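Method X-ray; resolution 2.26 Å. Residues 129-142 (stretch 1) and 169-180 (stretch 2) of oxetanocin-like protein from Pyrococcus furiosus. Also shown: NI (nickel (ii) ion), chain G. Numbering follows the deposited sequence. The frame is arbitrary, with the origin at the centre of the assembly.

Stretch 1 (129-142) KIADKLDMIIQAYE
Stretch 2, residues 169-180: YLREIIEEVRRL

Val-177 (chi1 t) lies at the apolar centre of two helices, 129-142 and 171-179, that run in nearly the same direction, axes 24° apart and 10.6 Å at closest approach. Its CG1 meets Ile-137 CG2 at 3.8 Å, while its CG2 lies 4.0 Å from Ile-138 CD1 and 4.3 Å from Leu-134 CD2, so one branched side chain fills the space between three on the facing helix. Leu-134, Ile-137 and Ile-138 are all m,t; Ile-138 leaves its backbone sideways, but its end comes nearer. In register, the CA atoms of Ile-138 and Val-177 are 7.0 Å apart, those of Tyr-141 and Leu-180 7.1 Å, and those of Ile-130 and Leu-170 9.5 Å: the helices splay toward their N-terminal ends. There the packing thins to Leu-134 CD1 against Ile-173 CG2 (4.5 Å; Ile-173 chi1 t) and Ile-130 CD1 against Leu-170 CD1 (4.2 Å; both m,t), with Leu-170 at the N-cap position. At the other end, Leu-180 (m,t) covers one face of the Tyr-141 ring (chi1 t, chi2 82°): CB is 3.7 Å from Tyr-141 CD1, and CD2 makes a CH-pi contact 4.0 Å from the ring centroid. Both backbones keep helical i to i+4 hydrogen bonds, such as Ile-138 N to Leu-134 O (3.0 Å). Beyond the contact, Asp-132 OD1 binds NI at 2.0 Å.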

# COMPACT_ATOMS: atom_id res chain seq x y z
N LYS A 129 17.05 -18.50 -17.95
CA LYS A 129 17.89 -18.12 -16.82
C LYS A 129 18.54 -16.74 -16.96
O LYS A 129 18.60 -15.93 -16.00
CB LYS A 129 18.98 -19.19 -16.57
CG LYS A 129 19.69 -19.08 -15.18
CD LYS A 129 18.80 -19.49 -13.98
CE LYS A 129 18.83 -21.02 -13.78
NZ LYS A 129 17.96 -21.61 -12.70
N ILE A 130 19.00 -16.43 -18.15
CA ILE A 130 19.51 -15.11 -18.43
C ILE A 130 18.42 -14.05 -18.28
O ILE A 130 18.65 -13.02 -17.69
CB ILE A 130 20.17 -15.05 -19.81
CG1 ILE A 130 21.50 -15.79 -19.75
CG2 ILE A 130 20.45 -13.59 -20.22
CD1 ILE A 130 22.08 -16.07 -21.12
N ALA A 131 17.25 -14.30 -18.83
CA ALA A 131 16.13 -13.34 -18.78
C ALA A 131 15.70 -13.06 -17.34
O ALA A 131 15.38 -11.96 -16.98
CB ALA A 131 14.94 -13.88 -19.61
N ASP A 132 15.64 -14.12 -16.56
CA ASP A 132 15.25 -14.05 -15.18
C ASP A 132 16.18 -13.14 -14.32
O ASP A 132 15.72 -12.28 -13.54
CB ASP A 132 15.23 -15.46 -14.65
CG ASP A 132 14.72 -15.53 -13.24
OD1 ASP A 132 13.53 -15.30 -13.03
OD2 ASP A 132 15.51 -15.79 -12.34
N LYS A 133 17.48 -13.35 -14.50
CA LYS A 133 18.50 -12.55 -13.86
C LYS A 133 18.51 -11.14 -14.34
O LYS A 133 18.73 -10.22 -13.56
CB LYS A 133 19.86 -13.22 -14.05
CG LYS A 133 19.97 -14.50 -13.18
CD LYS A 133 21.07 -15.43 -13.63
CE LYS A 133 21.18 -16.65 -12.71
NZ LYS A 133 21.01 -16.25 -11.26
N LEU A 134 18.28 -10.93 -15.63
CA LEU A 134 18.18 -9.57 -16.18
C LEU A 134 16.98 -8.79 -15.66
O LEU A 134 17.10 -7.62 -15.38
CB LEU A 134 18.15 -9.60 -17.70
CG LEU A 134 19.48 -10.06 -18.33
CD1 LEU A 134 19.37 -9.93 -19.83
CD2 LEU A 134 20.67 -9.29 -17.82
N ASP A 135 15.82 -9.43 -15.55
CA ASP A 135 14.67 -8.80 -14.95
C ASP A 135 15.01 -8.30 -13.51
O ASP A 135 14.73 -7.16 -13.17
CB ASP A 135 13.49 -9.75 -14.88
CG ASP A 135 12.36 -9.18 -14.07
OD1 ASP A 135 11.72 -8.19 -14.51
OD2 ASP A 135 12.12 -9.71 -12.98
N MET A 136 15.63 -9.17 -12.72
CA MET A 136 16.05 -8.87 -11.33
C MET A 136 17.02 -7.71 -11.19
O MET A 136 16.84 -6.88 -10.34
CB MET A 136 16.65 -10.10 -10.66
CG MET A 136 16.74 -9.94 -9.16
SD MET A 136 17.39 -11.39 -8.25
CE MET A 136 19.14 -11.09 -8.70
N ILE A 137 18.03 -7.67 -12.04
CA ILE A 137 19.08 -6.70 -11.94
C ILE A 137 18.55 -5.37 -12.37
O ILE A 137 18.88 -4.33 -11.78
CB ILE A 137 20.32 -7.06 -12.84
CG1 ILE A 137 20.93 -8.39 -12.44
CG2 ILE A 137 21.40 -5.97 -12.72
CD1 ILE A 137 21.91 -8.89 -13.48
N ILE A 138 17.75 -5.39 -13.43
CA ILE A 138 17.15 -4.16 -13.92
C ILE A 138 16.11 -3.64 -12.93
O ILE A 138 16.02 -2.44 -12.73
CB ILE A 138 16.55 -4.33 -15.34
CG1 ILE A 138 17.66 -4.60 -16.37
CG2 ILE A 138 15.81 -3.07 -15.76
CD1 ILE A 138 17.14 -5.14 -17.76
N GLN A 139 15.36 -4.55 -12.31
CA GLN A 139 14.42 -4.19 -11.25
C GLN A 139 15.12 -3.55 -10.07
O GLN A 139 14.61 -2.60 -9.49
CB GLN A 139 13.59 -5.40 -10.79
CG GLN A 139 12.44 -5.01 -9.83
CD GLN A 139 11.48 -4.05 -10.47
OE1 GLN A 139 10.84 -4.38 -11.48
NE2 GLN A 139 11.40 -2.82 -9.93
N ALA A 140 16.33 -4.02 -9.75
CA ALA A 140 17.15 -3.46 -8.67
C ALA A 140 17.54 -2.02 -8.97
O ALA A 140 17.36 -1.15 -8.11
CB ALA A 140 18.37 -4.33 -8.38
N TYR A 141 17.97 -1.77 -10.20
CA TYR A 141 18.22 -0.41 -10.68
C TYR A 141 16.94 0.49 -10.61
O TYR A 141 16.98 1.61 -10.15
CB TYR A 141 18.79 -0.50 -12.11
CG TYR A 141 18.69 0.78 -12.89
CD1 TYR A 141 19.64 1.81 -12.72
CD2 TYR A 141 17.64 0.99 -13.77
CE1 TYR A 141 19.54 2.99 -13.41
CE2 TYR A 141 17.52 2.19 -14.48
CZ TYR A 141 18.48 3.18 -14.30
OH TYR A 141 18.35 4.35 -14.99
N GLU A 142 15.80 -0.04 -11.04
CA GLU A 142 14.54 0.71 -10.94
C GLU A 142 14.20 1.00 -9.50
O GLU A 142 13.76 2.09 -9.22
CB GLU A 142 13.39 -0.07 -11.60
CG GLU A 142 13.62 -0.20 -13.12
CD GLU A 142 12.64 -1.10 -13.78
OE1 GLU A 142 11.53 -0.67 -14.13
OE2 GLU A 142 12.97 -2.25 -13.94
N TYR A 169 26.67 -14.43 -27.06
CA TYR A 169 25.82 -13.84 -28.13
C TYR A 169 24.92 -12.68 -27.67
O TYR A 169 24.15 -12.14 -28.46
CB TYR A 169 24.97 -14.94 -28.75
CG TYR A 169 25.86 -15.91 -29.46
CD1 TYR A 169 26.31 -15.63 -30.75
CD2 TYR A 169 26.30 -17.06 -28.84
CE1 TYR A 169 27.16 -16.49 -31.41
CE2 TYR A 169 27.13 -17.93 -29.49
CZ TYR A 169 27.56 -17.62 -30.79
OH TYR A 169 28.42 -18.46 -31.47
N LEU A 170 25.07 -12.28 -26.40
CA LEU A 170 24.19 -11.29 -25.78
C LEU A 170 24.99 -10.24 -25.07
O LEU A 170 24.53 -9.68 -24.10
CB LEU A 170 23.25 -11.98 -24.82
CG LEU A 170 22.22 -12.89 -25.50
CD1 LEU A 170 21.42 -13.66 -24.49
CD2 LEU A 170 21.31 -12.07 -26.39
N ARG A 171 26.18 -9.97 -25.57
CA ARG A 171 27.12 -9.08 -24.91
C ARG A 171 26.70 -7.61 -24.90
O ARG A 171 26.96 -6.91 -23.94
CB ARG A 171 28.53 -9.26 -25.51
CG ARG A 171 29.35 -10.26 -24.69
CD ARG A 171 30.55 -10.76 -25.42
NE ARG A 171 31.33 -11.68 -24.59
CZ ARG A 171 32.12 -12.66 -25.07
NH1 ARG A 171 32.24 -12.86 -26.39
NH2 ARG A 171 32.77 -13.44 -24.22
N GLU A 172 26.02 -7.17 -25.95
CA GLU A 172 25.58 -5.77 -26.07
C GLU A 172 24.52 -5.40 -25.01
O GLU A 172 24.65 -4.37 -24.35
CB GLU A 172 25.05 -5.49 -27.48
CG GLU A 172 26.03 -5.86 -28.63
CD GLU A 172 25.81 -7.28 -29.22
OE1 GLU A 172 25.46 -8.24 -28.46
OE2 GLU A 172 25.99 -7.42 -30.45
N ILE A 173 23.50 -6.25 -24.82
CA ILE A 173 22.51 -6.03 -23.76
C ILE A 173 23.14 -6.16 -22.37
O ILE A 173 22.85 -5.37 -21.50
CB ILE A 173 21.25 -6.97 -23.88
CG1 ILE A 173 20.08 -6.42 -23.05
CG2 ILE A 173 21.54 -8.41 -23.45
N ILE A 174 24.02 -7.15 -22.17
CA ILE A 174 24.65 -7.33 -20.85
C ILE A 174 25.52 -6.12 -20.47
O ILE A 174 25.63 -5.78 -19.28
CB ILE A 174 25.52 -8.62 -20.77
CG1 ILE A 174 24.65 -9.88 -20.90
CG2 ILE A 174 26.30 -8.68 -19.43
CD1 ILE A 174 25.44 -11.13 -21.32
N GLU A 175 26.12 -5.48 -21.48
CA GLU A 175 26.91 -4.26 -21.28
C GLU A 175 26.01 -3.03 -20.99
O GLU A 175 26.36 -2.21 -20.18
CB GLU A 175 27.83 -3.98 -22.50
N GLU A 176 24.86 -2.92 -21.66
CA GLU A 176 23.88 -1.87 -21.36
C GLU A 176 23.48 -1.95 -19.89
O GLU A 176 23.40 -0.93 -19.21
CB GLU A 176 22.63 -1.98 -22.23
CG GLU A 176 22.79 -1.60 -23.68
CD GLU A 176 21.58 -2.00 -24.55
OE1 GLU A 176 20.43 -1.80 -24.12
OE2 GLU A 176 21.78 -2.51 -25.68
N VAL A 177 23.27 -3.18 -19.40
CA VAL A 177 22.81 -3.41 -18.03
C VAL A 177 23.91 -3.03 -17.02
O VAL A 177 23.62 -2.38 -15.99
CB VAL A 177 22.28 -4.87 -17.83
CG1 VAL A 177 22.04 -5.19 -16.38
CG2 VAL A 177 21.00 -5.08 -18.61
N ARG A 178 25.14 -3.42 -17.32
CA ARG A 178 26.30 -3.01 -16.54
C ARG A 178 26.40 -1.47 -16.49
O ARG A 178 26.67 -0.90 -15.45
CB ARG A 178 27.60 -3.64 -17.11
CG ARG A 178 28.77 -3.65 -16.09
CD ARG A 178 29.93 -4.57 -16.50
NE ARG A 178 29.72 -5.98 -16.10
CZ ARG A 178 29.68 -7.04 -16.92
NH1 ARG A 178 29.84 -6.90 -18.24
NH2 ARG A 178 29.48 -8.26 -16.42
N ARG A 179 26.15 -0.82 -17.63
CA ARG A 179 26.21 0.66 -17.76
C ARG A 179 25.23 1.43 -16.83
O ARG A 179 25.41 2.63 -16.60
CB ARG A 179 26.01 1.09 -19.23
CG ARG A 179 27.31 1.45 -19.94
N LEU A 180 24.21 0.76 -16.32
CA LEU A 180 23.31 1.35 -15.33
C LEU A 180 24.08 1.49 -14.00
O LEU A 180 23.51 1.42 -12.92
CB LEU A 180 22.04 0.49 -15.15
CG LEU A 180 21.24 0.17 -16.42
CD1 LEU A 180 20.23 -0.92 -16.16
CD2 LEU A 180 20.56 1.39 -17.01
NI NI G . 12.08 -15.99 -11.80